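Local atomic coordinates of fructose-bisphosphate aldolase (Thermus caldophilus, PDB entry 2FJK), a protein that belongs to the class II fructose-bisphosphate aldolases, enzymes built on a TIM-barrel fold. Residues His178-Gly183 with Thr252-Arg257. Residues are numbered along the deposited sequence; the frame is centred on the assembly and turned at random.
With 13P (1,3-dihydroxyacetonephosphate), chain E.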
ATOM      1  N   HIS A 178      -1.017  14.639 -32.135  1.00 24.18           N
ATOM      2  CA  HIS A 178      -1.036  15.333 -30.838  1.00 23.87           C
ATOM      3  C   HIS A 178      -1.011  16.860 -30.934  1.00 23.10           C
ATOM      4  O   HIS A 178      -0.670  17.430 -31.973  1.00 22.82           O
ATOM      5  CB  HIS A 178       0.158  14.904 -29.969  1.00 25.08           C
ATOM      6  CG  HIS A 178       0.241  13.432 -29.714  1.00 24.55           C
ATOM      7  ND1 HIS A 178      -0.786  12.711 -29.142  1.00 27.30           N
ATOM      8  CD2 HIS A 178       1.240  12.545 -29.943  1.00 24.58           C
ATOM      9  CE1 HIS A 178      -0.423  11.445 -29.033  1.00 25.17           C
ATOM     10  NE2 HIS A 178       0.800  11.318 -29.512  1.00 23.80           N
ATOM     11  N   GLY A 179      -1.370  17.516 -29.835  1.00 21.93           N
ATOM     12  CA  GLY A 179      -1.344  18.966 -29.812  1.00 21.76           C
ATOM     13  C   GLY A 179      -2.629  19.664 -30.186  1.00 22.57           C
ATOM     14  O   GLY A 179      -3.611  19.030 -30.563  1.00 23.81           O
ATOM     15  N   ALA A 180      -2.618  20.988 -30.088  1.00 23.13           N
ATOM     16  CA  ALA A 180      -3.802  21.782 -30.394  1.00 25.23           C
ATOM     17  C   ALA A 180      -3.937  22.188 -31.871  1.00 25.45           C
ATOM     18  O   ALA A 180      -4.859  22.917 -32.227  1.00 25.95           O
ATOM     19  CB  ALA A 180      -3.816  23.022 -29.519  1.00 22.63           C
ATOM     20  N   TYR A 181      -3.032  21.725 -32.727  1.00 25.98           N
ATOM     21  CA  TYR A 181      -3.103  22.086 -34.146  1.00 28.18           C
ATOM     22  C   TYR A 181      -3.146  20.847 -35.017  1.00 28.23           C
ATOM     23  O   TYR A 181      -2.169  20.512 -35.687  1.00 28.33           O
ATOM     24  CB  TYR A 181      -1.904  22.961 -34.529  1.00 27.87           C
ATOM     25  CG  TYR A 181      -1.753  24.164 -33.628  1.00 29.39           C
ATOM     26  CD1 TYR A 181      -0.765  24.210 -32.641  1.00 28.55           C
ATOM     27  CD2 TYR A 181      -2.624  25.249 -33.742  1.00 28.13           C
ATOM     28  CE1 TYR A 181      -0.650  25.313 -31.787  1.00 26.65           C
ATOM     29  CE2 TYR A 181      -2.521  26.345 -32.903  1.00 27.48           C
ATOM     30  CZ  TYR A 181      -1.535  26.371 -31.928  1.00 28.09           C
ATOM     31  OH  TYR A 181      -1.462  27.455 -31.089  1.00 27.67           O
ATOM     32  N   LYS A 182      -4.297  20.187 -35.018  1.00 29.35           N
ATOM     33  CA  LYS A 182      -4.481  18.954 -35.772  1.00 29.52           C
ATOM     34  C   LYS A 182      -4.767  19.098 -37.267  1.00 30.09           C
ATOM     35  O   LYS A 182      -4.897  18.096 -37.964  1.00 28.82           O
ATOM     36  CB  LYS A 182      -5.579  18.118 -35.099  1.00 27.21           C
ATOM     37  CG  LYS A 182      -5.324  17.901 -33.605  1.00 25.92           C
ATOM     38  CD  LYS A 182      -6.319  16.935 -32.978  1.00 24.86           C
ATOM     39  CE  LYS A 182      -6.101  16.823 -31.481  1.00 23.38           C
ATOM     40  NZ  LYS A 182      -4.685  16.473 -31.150  1.00 22.28           N
ATOM     41  N   GLY A 183      -4.858  20.330 -37.762  1.00 32.86           N
ATOM     42  CA  GLY A 183      -5.117  20.533 -39.183  1.00 35.40           C
ATOM     43  C   GLY A 183      -6.107  21.636 -39.535  1.00 37.41           C
ATOM     44  O   GLY A 183      -7.104  21.828 -38.840  1.00 37.02           O
ATOM     45  N   THR A 252      -6.995  11.248 -24.565  1.00 21.91           N
ATOM     46  CA  THR A 252      -7.272  12.685 -24.455  1.00 21.58           C
ATOM     47  C   THR A 252      -6.289  13.314 -23.476  1.00 22.00           C
ATOM     48  O   THR A 252      -6.203  12.891 -22.322  1.00 20.69           O
ATOM     49  CB  THR A 252      -8.692  12.959 -23.921  1.00 20.95           C
ATOM     50  OG1 THR A 252      -9.643  12.279 -24.738  1.00 22.46           O
ATOM     51  CG2 THR A 252      -8.994  14.462 -23.938  1.00 21.47           C
ATOM     52  N   ASP A 253      -5.567  14.336 -23.929  1.00 20.39           N
ATOM     53  CA  ASP A 253      -4.577  14.995 -23.087  1.00 20.82           C
ATOM     54  C   ASP A 253      -4.673  16.518 -23.206  1.00 21.32           C
ATOM     55  O   ASP A 253      -4.934  17.202 -22.220  1.00 21.18           O
ATOM     56  CB  ASP A 253      -3.178  14.500 -23.488  1.00 22.85           C
ATOM     57  CG  ASP A 253      -2.076  15.074 -22.628  1.00 22.71           C
ATOM     58  OD1 ASP A 253      -2.374  15.768 -21.640  1.00 21.98           O
ATOM     59  OD2 ASP A 253      -0.895  14.820 -22.947  1.00 27.78           O
ATOM     60  N   THR A 254      -4.453  17.038 -24.412  1.00 19.84           N
ATOM     61  CA  THR A 254      -4.527  18.474 -24.674  1.00 20.25           C
ATOM     62  C   THR A 254      -5.795  19.143 -24.102  1.00 19.07           C
ATOM     63  O   THR A 254      -5.712  20.190 -23.458  1.00 17.93           O
ATOM     64  CB  THR A 254      -4.486  18.764 -26.200  1.00 20.93           C
ATOM     65  OG1 THR A 254      -3.198  18.416 -26.724  1.00 20.05           O
ATOM     66  CG2 THR A 254      -4.767  20.232 -26.476  1.00 20.31           C
ATOM     67  N   ASP A 255      -6.959  18.547 -24.352  1.00 18.48           N
ATOM     68  CA  ASP A 255      -8.214  19.117 -23.865  1.00 19.28           C
ATOM     69  C   ASP A 255      -8.173  19.385 -22.361  1.00 18.72           C
ATOM     70  O   ASP A 255      -8.629  20.428 -21.904  1.00 16.00           O
ATOM     71  CB  ASP A 255      -9.407  18.198 -24.184  1.00 19.67           C
ATOM     72  CG  ASP A 255      -9.769  18.180 -25.671  1.00 21.88           C
ATOM     73  OD1 ASP A 255      -9.448  19.147 -26.392  1.00 23.91           O
ATOM     74  OD2 ASP A 255     -10.397  17.196 -26.115  1.00 24.27           O
ATOM     75  N   LEU A 256      -7.611  18.442 -21.608  1.00 19.03           N
ATOM     76  CA  LEU A 256      -7.519  18.560 -20.156  1.00 19.69           C
ATOM     77  C   LEU A 256      -6.561  19.651 -19.725  1.00 19.77           C
ATOM     78  O   LEU A 256      -6.882  20.440 -18.841  1.00 19.89           O
ATOM     79  CB  LEU A 256      -7.077  17.237 -19.542  1.00 18.45           C
ATOM     80  CG  LEU A 256      -7.813  15.991 -20.025  1.00 22.50           C
ATOM     81  CD1 LEU A 256      -7.382  14.820 -19.165  1.00 22.76           C
ATOM     82  CD2 LEU A 256      -9.318  16.184 -19.950  1.00 21.11           C
ATOM     83  N   ARG A 257      -5.381  19.686 -20.339  1.00 21.46           N
ATOM     84  CA  ARG A 257      -4.385  20.705 -20.011  1.00 21.07           C
ATOM     85  C   ARG A 257      -4.966  22.083 -20.236  1.00 21.05           C
ATOM     86  O   ARG A 257      -4.850  22.955 -19.383  1.00 22.18           O
ATOM     87  CB  ARG A 257      -3.138  20.576 -20.886  1.00 22.12           C
ATOM     88  CG  ARG A 257      -2.344  19.304 -20.735  1.00 23.09           C
ATOM     89  CD  ARG A 257      -1.068  19.416 -21.582  1.00 24.62           C
ATOM     90  NE  ARG A 257      -0.401  18.135 -21.754  1.00 23.10           N
ATOM     91  CZ  ARG A 257       0.831  17.991 -22.239  1.00 27.92           C
ATOM     92  NH1 ARG A 257       1.536  19.060 -22.605  1.00 25.49           N
ATOM     93  NH2 ARG A 257       1.363  16.774 -22.360  1.00 26.56           N
TER
HETATM   94  P   13P E1063      -3.768  14.954 -27.528  0.70 20.45           P
HETATM   95  O1P 13P E1063      -2.604  16.056 -27.482  0.70 21.08           O
HETATM   96  O2P 13P E1063      -4.538  15.173 -28.894  0.70 23.94           O
HETATM   97  O3P 13P E1063      -4.743  15.188 -26.334  0.70 19.39           O
HETATM   98  O1  13P E1063      -3.091  13.500 -27.435  0.70 24.31           O
HETATM   99  C1  13P E1063      -3.792  12.462 -26.753  0.70 28.71           C
HETATM  100  C2  13P E1063      -3.046  11.193 -27.083  0.70 31.40           C
HETATM  101  O2  13P E1063      -2.815  10.921 -28.259  0.70 34.55           O
HETATM  102  C3  13P E1063      -2.578  10.248 -25.977  0.70 32.96           C
HETATM  103  O3  13P E1063      -1.799   9.190 -26.525  0.70 34.00           O
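With T254 OG1 beside its own backbone N and CG2 opposite that N (chi1 -67°), the hydroxyl faces the bound 1,3-dihydroxyacetonephosphate while the methyl meets A180 CB at 4.2 Å; OG1 itself lies 3.6 Å from G179 CA. K182 runs extended until its last torsion bends (chi4 -54°), carrying NZ to 13P O2P at 2.6 Å and also to the carbonyl O of G179.

This is a phosphate site made by the loop 178-183, which gives the N-H of G179, and the start of helix 254-270. O1P bridges them: G179 N donates to it almost straight (3.0 Å, 169°), and T254 OG1 donates from the other segment. O3P is shared by the N-H groups of D253, the N-cap residue, and T254, the first residue of the helix, whose dipole probably favours the anion. Beyond the phosphate, H178 ND1 donates to the ester oxygen O1 (3.0 Å). R257 grips D253 side-on, NE to OD1 and NH2 to OD2.

The segment 178-183 belongs to the loop between strand 171-172 and helix 191-200, whereas 252-257 leads from strand 247-252 into helix 254-270; F275 of the second subunit packs on T254, and helix 277-299 of the same chain touches D255 and L256.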